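Long-range contacts in ATP-dependent protease subunit HslV (Trypanosoma brucei brucei, PDB 4HNZ), which serves as the protease subunit of a mitochondrial proteasome-like complex, hydrolysing proteins unfolded by HslU and helping to control mitochondrial DNA replication through levels of the helicase PIF2: residues 13-21 / 29-37; 125-134 / 152-163. All coordinates share one frame; numbering follows the deposited sequence.

Two contacts of quite different chemistry converge on the same N-terminal Thr1, the probable active-site residue. Contact 1, only partly buried, joins a strand of one sheet to the segment that leaves that sheet at Lys29 and enters the second at Leu35; buried polar groups and backbone bonds dominate it, with a leucine pair at one end. Contact 2 is buried and mostly apolar, an alanine-lined pairing of two helices that turns polar where 152-163 leaves its helix and takes up a magnesium ion. The two meet where Gln19 NE2 lies 3.1 Å from Val161 O, probably hydrogen-bonded, and where Asp17 packs on Ser163. Both also touch the same neighbouring subunit.

Contact 1 of 2, residues 13-21 / 29-37; sequences VLLGDRQVT and KSSACKLRR
The ammonium group of Lys34 is gripped from across the contact by two oxygens: NZ lies 2.8 Å from Asp17 OD1, in a salt bridge that approaches from above the carboxylate plane, and 2.8 Å from Gln19 O. A third partner, Thr1 OG1, ties this lysine to the probable catalytic threonine. With CG anti to the carbonyl carbon (chi1 -63°) and the chain extended beyond it, the lysine runs along Asp17, CD 3.2 Å from Asp17 O. Asp17 is itself positioned by an Asx turn, OD2 accepting from Gln19 N, while OD1 also accepts from Thr2 N. Water 1 bridges Asp17 O and Lys34 N. Further along, Ala32 N donates to Arg18 O at 2.9 Å, and Val20 N to Lys29 O in an antiparallel hydrogen-bonded pair. Arg18 lays one guanidinium face over Ser31 O and sends NE to Asp168. Val20 CG2 touches Ala32 CB at 3.5 Å. At the other end Leu14 and Leu35 lie alongside, pointing opposite ways, with CD2 against CD2. Here the strand through Leu14 and Leu15, flanked by strands 3-8 and 167-172, faces strand 35-37 of the second sheet, while Leu15 turns the other way onto helix 145-159.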
ATOM      1  N   VAL A  13      19.350  37.289 -16.128  1.00 22.99           N
ATOM      2  CA  VAL A  13      18.143  37.642 -15.421  1.00 22.34           C
ATOM      3  C   VAL A  13      17.660  36.426 -14.653  1.00 20.80           C
ATOM      4  O   VAL A  13      17.987  35.289 -14.982  1.00 20.17           O
ATOM      5  CB  VAL A  13      17.035  38.170 -16.365  1.00 23.34           C
ATOM      6  CG1 VAL A  13      17.531  39.360 -17.194  1.00 24.43           C
ATOM      7  CG2 VAL A  13      16.554  37.066 -17.290  1.00 23.24           C
ATOM      8  N   LEU A  14      16.922  36.702 -13.586  1.00 20.94           N
ATOM      9  CA  LEU A  14      16.334  35.711 -12.720  1.00 19.78           C
ATOM     10  C   LEU A  14      14.926  36.147 -12.463  1.00 19.00           C
ATOM     11  O   LEU A  14      14.676  37.259 -12.043  1.00 18.85           O
ATOM     12  CB  LEU A  14      17.123  35.612 -11.407  1.00 20.58           C
ATOM     13  CG  LEU A  14      16.632  34.544 -10.434  1.00 20.85           C
ATOM     14  CD1 LEU A  14      16.894  33.155 -10.974  1.00 20.27           C
ATOM     15  CD2 LEU A  14      17.314  34.666  -9.054  1.00 21.48           C
ATOM     16  N   LEU A  15      13.999  35.241 -12.749  1.00 17.74           N
ATOM     17  CA  LEU A  15      12.618  35.543 -12.641  1.00 17.22           C
ATOM     18  C   LEU A  15      11.952  34.455 -11.815  1.00 16.07           C
ATOM     19  O   LEU A  15      12.314  33.284 -11.943  1.00 15.77           O
ATOM     20  CB  LEU A  15      11.941  35.549 -14.006  1.00 17.54           C
ATOM     21  CG  LEU A  15      12.021  36.854 -14.780  1.00 19.16           C
ATOM     22  CD1 LEU A  15      13.460  37.043 -15.236  1.00 19.88           C
ATOM     23  CD2 LEU A  15      11.082  36.852 -15.991  1.00 19.28           C
ATOM     24  N   GLY A  16      10.947  34.837 -11.045  1.00 15.35           N
ATOM     25  CA  GLY A  16      10.127  33.892 -10.296  1.00 15.12           C
ATOM     26  C   GLY A  16       8.682  34.307 -10.229  1.00 14.82           C
ATOM     27  O   GLY A  16       8.370  35.488 -10.196  1.00 15.03           O
ATOM     28  N   ASP A  17       7.812  33.335 -10.206  1.00 14.71           N
ATOM     29  CA  ASP A  17       6.400  33.652 -10.075  1.00 15.36           C
ATOM     30  C   ASP A  17       6.097  33.982  -8.599  1.00 16.01           C
ATOM     31  O   ASP A  17       6.975  33.912  -7.749  1.00 15.54           O
ATOM     32  CB  ASP A  17       5.516  32.539 -10.634  1.00 14.32           C
ATOM     33  CG  ASP A  17       5.297  31.432  -9.647  1.00 14.54           C
ATOM     34  OD1 ASP A  17       6.319  30.790  -9.243  1.00 15.20           O
ATOM     35  OD2 ASP A  17       4.119  31.190  -9.246  1.00 14.36           O
ATOM     36  N   ARG A  18       4.824  34.226  -8.310  1.00 16.67           N
ATOM     37  CA  ARG A  18       4.443  34.667  -6.992  1.00 17.52           C
ATOM     38  C   ARG A  18       3.327  33.863  -6.345  1.00 16.36           C
ATOM     39  O   ARG A  18       2.762  34.302  -5.311  1.00 16.78           O
ATOM     40  CB  ARG A  18       4.071  36.177  -7.032  1.00 19.88           C
ATOM     41  CG  ARG A  18       5.109  37.097  -7.696  1.00 21.73           C
ATOM     42  CD  ARG A  18       4.677  38.586  -7.808  1.00 23.81           C
ATOM     43  NE  ARG A  18       5.400  39.291  -6.763  1.00 28.27           N
ATOM     44  CZ  ARG A  18       4.922  40.122  -5.852  1.00 30.88           C
ATOM     45  NH1 ARG A  18       3.656  40.526  -5.850  1.00 34.23           N
ATOM     46  NH2 ARG A  18       5.741  40.573  -4.955  1.00 31.96           N
ATOM     47  N   GLN A  19       3.027  32.680  -6.871  1.00 14.91           N
ATOM     48  CA  GLN A  19       1.930  31.869  -6.331  1.00 14.52           C
ATOM     49  C   GLN A  19       2.392  30.996  -5.209  1.00 14.34           C
ATOM     50  O   GLN A  19       3.314  30.252  -5.352  1.00 13.73           O
ATOM     51  CB  GLN A  19       1.316  30.989  -7.426  1.00 13.86           C
ATOM     52  CG  GLN A  19       0.096  30.191  -6.992  1.00 13.81           C
ATOM     53  CD  GLN A  19      -0.534  29.485  -8.169  1.00 13.43           C
ATOM     54  OE1 GLN A  19      -0.903  30.142  -9.095  1.00 13.94           O
ATOM     55  NE2 GLN A  19      -0.696  28.166  -8.124  1.00 12.69           N
ATOM     56  N   VAL A  20       1.695  30.993  -4.093  1.00 15.17           N
ATOM     57  CA  VAL A  20       1.903  29.946  -3.080  1.00 14.93           C
ATOM     58  C   VAL A  20       0.672  29.065  -3.009  1.00 15.32           C
ATOM     59  O   VAL A  20      -0.461  29.545  -2.832  1.00 15.36           O
ATOM     60  CB  VAL A  20       2.144  30.551  -1.696  1.00 15.86           C
ATOM     61  CG1 VAL A  20       2.313  29.437  -0.634  1.00 15.76           C
ATOM     62  CG2 VAL A  20       3.385  31.457  -1.709  1.00 15.44           C
ATOM     63  N   THR A  21       0.899  27.772  -3.103  1.00 15.13           N
ATOM     64  CA  THR A  21      -0.162  26.802  -3.138  1.00 15.55           C
ATOM     65  C   THR A  21      -0.115  25.935  -1.930  1.00 16.05           C
ATOM     66  O   THR A  21       0.927  25.395  -1.629  1.00 15.58           O
ATOM     67  CB  THR A  21      -0.018  25.865  -4.395  1.00 15.21           C
ATOM     68  OG1 THR A  21       0.165  26.663  -5.577  1.00 15.21           O
ATOM     69  CG2 THR A  21      -1.268  24.982  -4.570  1.00 15.12           C
ATOM     70  N   LYS A  29      -1.728  32.509  -1.573  1.00 16.43           N
ATOM     71  CA  LYS A  29      -1.161  33.829  -1.808  1.00 16.80           C
ATOM     72  C   LYS A  29      -0.758  33.937  -3.255  1.00 15.97           C
ATOM     73  O   LYS A  29      -0.215  33.008  -3.814  1.00 14.94           O
ATOM     74  CB  LYS A  29       0.040  34.043  -0.929  1.00 17.40           C
ATOM     75  CG  LYS A  29       0.547  35.459  -0.951  1.00 18.65           C
ATOM     76  CD  LYS A  29       1.481  35.778   0.233  1.00 19.55           C
ATOM     77  CE  LYS A  29       2.035  37.209   0.213  1.00 20.33           C
ATOM     78  NZ  LYS A  29       0.942  38.194   0.427  1.00 21.09           N
ATOM     79  N   SER A  30      -1.088  35.070  -3.886  1.00 16.60           N
ATOM     80  CA  SER A  30      -0.719  35.312  -5.263  1.00 16.22           C
ATOM     81  C   SER A  30       0.376  36.387  -5.454  1.00 16.48           C
ATOM     82  O   SER A  30       0.703  36.720  -6.563  1.00 15.74           O
ATOM     83  CB  SER A  30      -1.944  35.652  -6.074  1.00 16.56           C
ATOM     84  OG  SER A  30      -2.482  36.886  -5.610  1.00 18.14           O
ATOM     85  N   SER A  31       0.930  36.906  -4.361  1.00 17.57           N
ATOM     86  CA  SER A  31       1.899  37.981  -4.395  1.00 18.24           C
ATOM     87  C   SER A  31       3.106  37.682  -3.528  1.00 19.01           C
ATOM     88  O   SER A  31       3.639  38.579  -2.910  1.00 19.53           O
ATOM     89  CB  SER A  31       1.191  39.229  -3.864  1.00 19.18           C
ATOM     90  OG  SER A  31       0.676  38.958  -2.574  1.00 19.17           O
ATOM     91  N   ALA A  32       3.525  36.426  -3.444  1.00 19.39           N
ATOM     92  CA  ALA A  32       4.730  36.088  -2.667  1.00 20.15           C
ATOM     93  C   ALA A  32       6.004  36.293  -3.484  1.00 21.16           C
ATOM     94  O   ALA A  32       6.091  35.804  -4.617  1.00 22.37           O
ATOM     95  CB  ALA A  32       4.674  34.640  -2.233  1.00 18.89           C
ATOM     96  N   CYS A  33       7.050  36.867  -2.889  1.00 21.94           N
ATOM     97  CA  CYS A  33       8.291  37.049  -3.586  1.00 22.05           C
ATOM     98  C   CYS A  33       9.194  35.827  -3.367  1.00 21.72           C
ATOM     99  O   CYS A  33       9.406  35.393  -2.253  1.00 21.69           O
ATOM    100  CB  CYS A  33       8.986  38.335  -3.102  1.00 23.80           C
ATOM    101  SG  CYS A  33      10.392  38.718  -4.195  1.00 26.75           S
ATOM    102  N   LYS A  34       9.758  35.289  -4.430  1.00 21.40           N
ATOM    103  CA  LYS A  34      10.550  34.076  -4.314  1.00 21.00           C
ATOM    104  C   LYS A  34      12.016  34.317  -4.683  1.00 21.50           C
ATOM    105  O   LYS A  34      12.782  33.363  -4.805  1.00 19.94           O
ATOM    106  CB  LYS A  34       9.968  32.974  -5.218  1.00 19.86           C
ATOM    107  CG  LYS A  34       8.573  32.570  -4.832  1.00 18.92           C
ATOM    108  CD  LYS A  34       8.005  31.565  -5.781  1.00 18.06           C
ATOM    109  CE  LYS A  34       6.537  31.348  -5.450  1.00 19.24           C
ATOM    110  NZ  LYS A  34       5.869  30.526  -6.496  1.00 19.28           N
ATOM    111  N   LEU A  35      12.401  35.589  -4.821  1.00 22.75           N
ATOM    112  CA  LEU A  35      13.788  35.971  -5.095  1.00 23.34           C
ATOM    113  C   LEU A  35      14.353  36.724  -3.922  1.00 25.37           C
ATOM    114  O   LEU A  35      13.634  37.422  -3.230  1.00 26.96           O
ATOM    115  CB  LEU A  35      13.858  36.866  -6.310  1.00 24.01           C
ATOM    116  CG  LEU A  35      13.094  36.359  -7.536  1.00 23.94           C
ATOM    117  CD1 LEU A  35      13.377  37.274  -8.708  1.00 25.09           C
ATOM    118  CD2 LEU A  35      13.490  34.938  -7.883  1.00 23.99           C
ATOM    119  N   ARG A  36      15.637  36.573  -3.657  1.00 26.92           N
ATOM    120  CA  ARG A  36      16.280  37.377  -2.639  1.00 28.83           C
ATOM    121  C   ARG A  36      17.601  37.870  -3.171  1.00 30.62           C
ATOM    122  O   ARG A  36      18.298  37.165  -3.925  1.00 31.38           O
ATOM    123  CB  ARG A  36      16.508  36.572  -1.375  1.00 30.36           C
ATOM    124  CG  ARG A  36      15.266  36.145  -0.620  1.00 31.44           C
ATOM    125  CD  ARG A  36      14.492  37.304   0.004  1.00 34.19           C
ATOM    126  NE  ARG A  36      13.359  36.778   0.800  1.00 35.53           N
ATOM    127  CZ  ARG A  36      12.186  36.350   0.303  1.00 37.43           C
ATOM    128  NH1 ARG A  36      11.919  36.387  -0.999  1.00 38.46           N
ATOM    129  NH2 ARG A  36      11.258  35.880   1.120  1.00 38.74           N
ATOM    130  N   ARG A  37      17.901  39.096  -2.829  1.00 32.67           N
ATOM    131  CA  ARG A  37      19.170  39.692  -3.106  1.00 37.22           C
ATOM    132  C   ARG A  37      19.997  39.319  -1.878  1.00 37.02           C
ATOM    133  O   ARG A  37      19.637  39.686  -0.790  1.00 37.05           O
ATOM    134  CB  ARG A  37      18.961  41.203  -3.176  1.00 41.32           C
ATOM    135  CG  ARG A  37      20.137  42.025  -3.675  1.00 44.47           C
ATOM    136  CD  ARG A  37      19.941  42.453  -5.113  1.00 45.62           C
ATOM    137  NE  ARG A  37      21.224  42.679  -5.769  1.00 46.71           N
ATOM    138  CZ  ARG A  37      21.382  42.850  -7.075  1.00 47.99           C
ATOM    139  NH1 ARG A  37      20.339  42.841  -7.905  1.00 48.56           N
ATOM    140  NH2 ARG A  37      22.598  43.021  -7.565  1.00 51.29           N
TER
HETATM  141  O   HOH W   1       8.890  35.986  -6.929  1.00 15.50           O

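Contact 2 of 2, residues 125-134 / 152-163; sequences SGGTFAKAAA and AMRIATDIDVFS. With MG (magnesium ion), chain M.
With its CG swung anti to the backbone N (chi1 -178°), Asp160 extends its carboxylate toward Ser125, whose OG, set between its own backbone N and carbonyl carbon (chi1 49°), donates to OD2 at 2.7 Å. The hydroxyl arrives on the syn side of the carboxylate, somewhat out of its plane. The other oxygen, OD1, accepts from Phe162 N in an Asx turn, so the carboxylate is fastened at both ends as the chain leaves the helix. Ser125 OG is also hydrogen-bonded to Thr1 N, so Asp160 acts as a second-shell group to that terminus.

Behind this polar end, helices 127-134 and 152-159 run roughly antiparallel, 144° between their directions, with axes only 8.0 Å apart. Small side chains permit the closeness: Ala156 CB sits 3.6 Å from Ala130 CB and also against Gly126 O, and Ala152 CB rests 3.5 Å from Ala130 O and also touches the methyls of Ala133 and Ala134. Ile159 reaches over one face of the Phe129 ring, CG2 lying 4.0 Å from the centroid in a CH-pi contact, while Asp160 CB stands at the ring's edge.

At the end of the helix, the carbonyl oxygens of Thr157, in its last turn, and of Asp160 and Ser163, in the type I turn that follows, bind a magnesium ion, joined by water 2, and so tie the turn to the helix end. A helix pair layered on a sheet, beside an N-terminal threonine, is characteristic of the Ntn-hydrolase sandwich of proteasome-type proteases.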
ATOM      1  N   SER A 125       7.839  23.169 -10.320  1.00 13.71           N
ATOM      2  CA  SER A 125       6.886  22.476 -11.148  1.00 13.34           C
ATOM      3  C   SER A 125       6.825  23.046 -12.541  1.00 13.65           C
ATOM      4  O   SER A 125       6.513  22.338 -13.478  1.00 14.15           O
ATOM      5  CB  SER A 125       5.482  22.574 -10.492  1.00 13.40           C
ATOM      6  OG  SER A 125       5.181  23.932 -10.136  1.00 13.33           O
ATOM      7  N   GLY A 126       7.043  24.344 -12.713  1.00 13.80           N
ATOM      8  CA  GLY A 126       6.974  24.921 -14.067  1.00 14.00           C
ATOM      9  C   GLY A 126       8.311  25.095 -14.788  1.00 13.74           C
ATOM     10  O   GLY A 126       8.345  25.473 -15.975  1.00 14.34           O
ATOM     11  N   GLY A 127       9.388  24.790 -14.097  1.00 13.00           N
ATOM     12  CA  GLY A 127      10.726  25.118 -14.560  1.00 13.40           C
ATOM     13  C   GLY A 127      11.132  24.508 -15.858  1.00 13.83           C
ATOM     14  O   GLY A 127      11.729  25.149 -16.694  1.00 13.87           O
ATOM     15  N   THR A 128      10.758  23.269 -16.065  1.00 14.24           N
ATOM     16  CA  THR A 128      11.121  22.612 -17.279  1.00 14.68           C
ATOM     17  C   THR A 128      10.380  23.197 -18.490  1.00 14.53           C
ATOM     18  O   THR A 128      10.944  23.233 -19.582  1.00 13.80           O
ATOM     19  CB  THR A 128      10.910  21.094 -17.169  1.00 15.32           C
ATOM     20  OG1 THR A 128      11.676  20.619 -16.033  1.00 15.78           O
ATOM     21  CG2 THR A 128      11.519  20.372 -18.393  1.00 16.06           C
ATOM     22  N   PHE A 129       9.116  23.587 -18.325  1.00 13.11           N
ATOM     23  CA  PHE A 129       8.414  24.222 -19.431  1.00 12.91           C
ATOM     24  C   PHE A 129       9.128  25.510 -19.803  1.00 12.44           C
ATOM     25  O   PHE A 129       9.288  25.835 -20.966  1.00 12.15           O
ATOM     26  CB  PHE A 129       6.938  24.482 -19.056  1.00 12.98           C
ATOM     27  CG  PHE A 129       6.288  23.310 -18.424  1.00 13.32           C
ATOM     28  CD1 PHE A 129       6.451  22.055 -18.952  1.00 13.97           C
ATOM     29  CD2 PHE A 129       5.440  23.459 -17.338  1.00 13.52           C
ATOM     30  CE1 PHE A 129       5.840  20.932 -18.361  1.00 14.59           C
ATOM     31  CE2 PHE A 129       4.808  22.363 -16.762  1.00 13.66           C
ATOM     32  CZ  PHE A 129       5.018  21.079 -17.268  1.00 13.95           C
ATOM     33  N   ALA A 130       9.592  26.234 -18.779  1.00 12.13           N
ATOM     34  CA  ALA A 130      10.205  27.519 -18.985  1.00 12.25           C
ATOM     35  C   ALA A 130      11.496  27.344 -19.732  1.00 12.55           C
ATOM     36  O   ALA A 130      11.857  28.099 -20.631  1.00 13.57           O
ATOM     37  CB  ALA A 130      10.438  28.185 -17.641  1.00 12.34           C
ATOM     38  N   LYS A 131      12.221  26.364 -19.321  1.00 13.26           N
ATOM     39  CA  LYS A 131      13.497  26.044 -19.927  1.00 14.44           C
ATOM     40  C   LYS A 131      13.343  25.647 -21.376  1.00 14.27           C
ATOM     41  O   LYS A 131      14.052  26.152 -22.243  1.00 15.00           O
ATOM     42  CB  LYS A 131      14.085  24.923 -19.163  1.00 15.01           C
ATOM     43  CG  LYS A 131      15.278  24.377 -19.821  1.00 17.96           C
ATOM     44  CD  LYS A 131      15.736  23.129 -19.108  1.00 19.57           C
ATOM     45  CE  LYS A 131      16.910  23.413 -18.183  1.00 21.12           C
ATOM     46  NZ  LYS A 131      17.493  22.099 -17.729  1.00 21.45           N
ATOM     47  N   ALA A 132      12.343  24.835 -21.682  1.00 13.40           N
ATOM     48  CA  ALA A 132      12.042  24.510 -23.064  1.00 13.76           C
ATOM     49  C   ALA A 132      11.699  25.770 -23.916  1.00 14.19           C
ATOM     50  O   ALA A 132      12.207  25.962 -25.018  1.00 14.79           O
ATOM     51  CB  ALA A 132      10.895  23.498 -23.140  1.00 13.53           C
ATOM     52  N   ALA A 133      10.871  26.632 -23.388  1.00 13.95           N
ATOM     53  CA  ALA A 133      10.536  27.823 -24.129  1.00 14.37           C
ATOM     54  C   ALA A 133      11.766  28.719 -24.268  1.00 14.66           C
ATOM     55  O   ALA A 133      11.990  29.275 -25.352  1.00 15.47           O
ATOM     56  CB  ALA A 133       9.396  28.573 -23.457  1.00 13.91           C
ATOM     57  N   ALA A 134      12.531  28.907 -23.208  1.00 13.93           N
ATOM     58  CA  ALA A 134      13.690  29.773 -23.303  1.00 14.20           C
ATOM     59  C   ALA A 134      14.705  29.226 -24.277  1.00 14.88           C
ATOM     60  O   ALA A 134      15.354  29.974 -25.005  1.00 15.45           O
ATOM     61  CB  ALA A 134      14.360  29.944 -21.952  1.00 14.12           C
ATOM     62  N   ALA A 152       9.207  33.157 -21.816  1.00 20.06           N
ATOM     63  CA  ALA A 152       9.270  31.815 -21.331  1.00 18.87           C
ATOM     64  C   ALA A 152       8.436  31.650 -20.074  1.00 17.60           C
ATOM     65  O   ALA A 152       7.744  30.663 -19.936  1.00 16.58           O
ATOM     66  CB  ALA A 152      10.684  31.400 -21.104  1.00 19.10           C
ATOM     67  N   MET A 153       8.425  32.651 -19.219  1.00 18.22           N
ATOM     68  CA  MET A 153       7.559  32.624 -18.048  1.00 18.41           C
ATOM     69  C   MET A 153       6.096  32.691 -18.370  1.00 18.03           C
ATOM     70  O   MET A 153       5.289  32.051 -17.669  1.00 18.24           O
ATOM     71  CB  MET A 153       7.870  33.768 -17.087  1.00 19.31           C
ATOM     72  CG  MET A 153       9.211  33.706 -16.421  1.00 20.39           C
ATOM     73  SD  MET A 153       9.395  32.370 -15.216  1.00 23.14           S
ATOM     74  CE  MET A 153       8.444  33.013 -13.837  1.00 22.26           C
ATOM     75  N   ARG A 154       5.702  33.501 -19.327  1.00 17.90           N
ATOM     76  CA  ARG A 154       4.279  33.559 -19.701  1.00 18.98           C
ATOM     77  C   ARG A 154       3.842  32.186 -20.162  1.00 16.79           C
ATOM     78  O   ARG A 154       2.797  31.695 -19.761  1.00 16.75           O
ATOM     79  CB  ARG A 154       3.981  34.594 -20.801  1.00 21.53           C
ATOM     80  CG  ARG A 154       2.513  34.612 -21.322  1.00 24.96           C
ATOM     81  CD  ARG A 154       1.506  35.384 -20.427  1.00 29.68           C
ATOM     82  NE  ARG A 154       1.950  36.712 -19.858  1.00 37.57           N
ATOM     83  CZ  ARG A 154       2.391  37.813 -20.562  1.00 43.17           C
ATOM     84  NH1 ARG A 154       2.513  37.770 -21.897  1.00 44.26           N
ATOM     85  NH2 ARG A 154       2.741  38.981 -19.944  1.00 40.55           N
ATOM     86  N   ILE A 155       4.673  31.547 -20.964  1.00 15.88           N
ATOM     87  CA  ILE A 155       4.360  30.239 -21.479  1.00 16.24           C
ATOM     88  C   ILE A 155       4.354  29.166 -20.408  1.00 15.49           C
ATOM     89  O   ILE A 155       3.366  28.376 -20.324  1.00 16.82           O
ATOM     90  CB  ILE A 155       5.326  29.840 -22.626  1.00 16.36           C
ATOM     91  CG1 ILE A 155       4.999  30.722 -23.835  1.00 16.19           C
ATOM     92  CG2 ILE A 155       5.192  28.366 -22.987  1.00 15.95           C
ATOM     93  CD1 ILE A 155       6.087  30.732 -24.852  1.00 16.72           C
ATOM     94  N   ALA A 156       5.367  29.145 -19.563  1.00 14.24           N
ATOM     95  CA  ALA A 156       5.463  28.114 -18.554  1.00 13.81           C
ATOM     96  C   ALA A 156       4.351  28.246 -17.554  1.00 13.90           C
ATOM     97  O   ALA A 156       3.754  27.250 -17.132  1.00 14.08           O
ATOM     98  CB  ALA A 156       6.808  28.159 -17.867  1.00 13.64           C
ATOM     99  N   THR A 157       4.096  29.465 -17.106  1.00 14.61           N
ATOM    100  CA  THR A 157       3.099  29.681 -16.042  1.00 14.75           C
ATOM    101  C   THR A 157       1.672  29.543 -16.517  1.00 15.01           C
ATOM    102  O   THR A 157       0.787  29.195 -15.717  1.00 15.11           O
ATOM    103  CB  THR A 157       3.303  31.009 -15.288  1.00 14.99           C
ATOM    104  OG1 THR A 157       3.127  32.137 -16.144  1.00 15.55           O
ATOM    105  CG2 THR A 157       4.727  31.060 -14.645  1.00 14.47           C
ATOM    106  N   ASP A 158       1.441  29.749 -17.799  1.00 15.59           N
ATOM    107  CA  ASP A 158       0.144  29.390 -18.372  1.00 16.50           C
ATOM    108  C   ASP A 158      -0.085  27.906 -18.340  1.00 15.19           C
ATOM    109  O   ASP A 158      -1.185  27.476 -18.147  1.00 15.63           O
ATOM    110  CB  ASP A 158       0.005  29.854 -19.814  1.00 18.89           C
ATOM    111  CG  ASP A 158      -0.221  31.377 -19.932  1.00 22.43           C
ATOM    112  OD1 ASP A 158      -0.487  32.025 -18.869  1.00 24.61           O
ATOM    113  OD2 ASP A 158      -0.081  31.933 -21.079  1.00 24.91           O
ATOM    114  N   ILE A 159       0.944  27.106 -18.496  1.00 14.37           N
ATOM    115  CA  ILE A 159       0.789  25.638 -18.455  1.00 13.34           C
ATOM    116  C   ILE A 159       0.740  25.029 -17.052  1.00 12.75           C
ATOM    117  O   ILE A 159      -0.047  24.085 -16.787  1.00 13.32           O
ATOM    118  CB  ILE A 159       1.909  24.990 -19.251  1.00 13.29           C
ATOM    119  CG1 ILE A 159       1.704  25.299 -20.747  1.00 13.75           C
ATOM    120  CG2 ILE A 159       2.003  23.492 -19.059  1.00 13.33           C
ATOM    121  CD1 ILE A 159       2.960  24.978 -21.556  1.00 14.09           C
ATOM    122  N   ASP A 160       1.589  25.526 -16.168  1.00 11.76           N
ATOM    123  CA  ASP A 160       1.709  25.024 -14.812  1.00 11.45           C
ATOM    124  C   ASP A 160       0.599  25.626 -13.936  1.00 11.43           C
ATOM    125  O   ASP A 160       0.611  26.793 -13.639  1.00 11.19           O
ATOM    126  CB  ASP A 160       3.091  25.398 -14.250  1.00 11.54           C
ATOM    127  CG  ASP A 160       3.341  24.867 -12.830  1.00 11.71           C
ATOM    128  OD1 ASP A 160       2.650  23.907 -12.401  1.00 12.16           O
ATOM    129  OD2 ASP A 160       4.192  25.467 -12.133  1.00 11.38           O
ATOM    130  N   VAL A 161      -0.320  24.778 -13.464  1.00 11.51           N
ATOM    131  CA  VAL A 161      -1.338  25.223 -12.573  1.00 11.99           C
ATOM    132  C   VAL A 161      -0.765  25.725 -11.255  1.00 12.41           C
ATOM    133  O   VAL A 161      -1.461  26.419 -10.532  1.00 12.70           O
ATOM    134  CB  VAL A 161      -2.405  24.136 -12.284  1.00 12.45           C
ATOM    135  CG1 VAL A 161      -3.002  23.607 -13.583  1.00 12.53           C
ATOM    136  CG2 VAL A 161      -1.849  22.955 -11.497  1.00 12.58           C
ATOM    137  N   PHE A 162       0.504  25.376 -10.945  1.00 12.21           N
ATOM    138  CA  PHE A 162       1.140  25.774  -9.649  1.00 12.19           C
ATOM    139  C   PHE A 162       1.971  27.009  -9.714  1.00 12.00           C
ATOM    140  O   PHE A 162       2.657  27.316  -8.755  1.00 12.56           O
ATOM    141  CB  PHE A 162       1.954  24.599  -9.050  1.00 11.72           C
ATOM    142  CG  PHE A 162       1.110  23.350  -8.837  1.00 12.07           C
ATOM    143  CD1 PHE A 162       0.031  23.360  -7.944  1.00 12.45           C
ATOM    144  CD2 PHE A 162       1.364  22.167  -9.563  1.00 11.75           C
ATOM    145  CE1 PHE A 162      -0.708  22.210  -7.722  1.00 12.81           C
ATOM    146  CE2 PHE A 162       0.580  21.043  -9.378  1.00 12.33           C
ATOM    147  CZ  PHE A 162      -0.438  21.048  -8.445  1.00 12.59           C
ATOM    148  N   SER A 163       1.897  27.728 -10.818  1.00 12.06           N
ATOM    149  CA  SER A 163       2.581  29.000 -10.963  1.00 12.28           C
ATOM    150  C   SER A 163       1.597  30.044 -11.532  1.00 13.29           C
ATOM    151  O   SER A 163       0.667  29.686 -12.294  1.00 12.50           O
ATOM    152  CB  SER A 163       3.773  28.863 -11.929  1.00 11.95           C
ATOM    153  OG  SER A 163       4.662  27.830 -11.519  1.00 11.90           O
TER
HETATM  154 MG    MG M 200      -0.776  28.840 -14.055  1.00 17.23          MG
HETATM  155  O   HOH W   2      -2.463  28.864 -12.081  1.00 11.88           O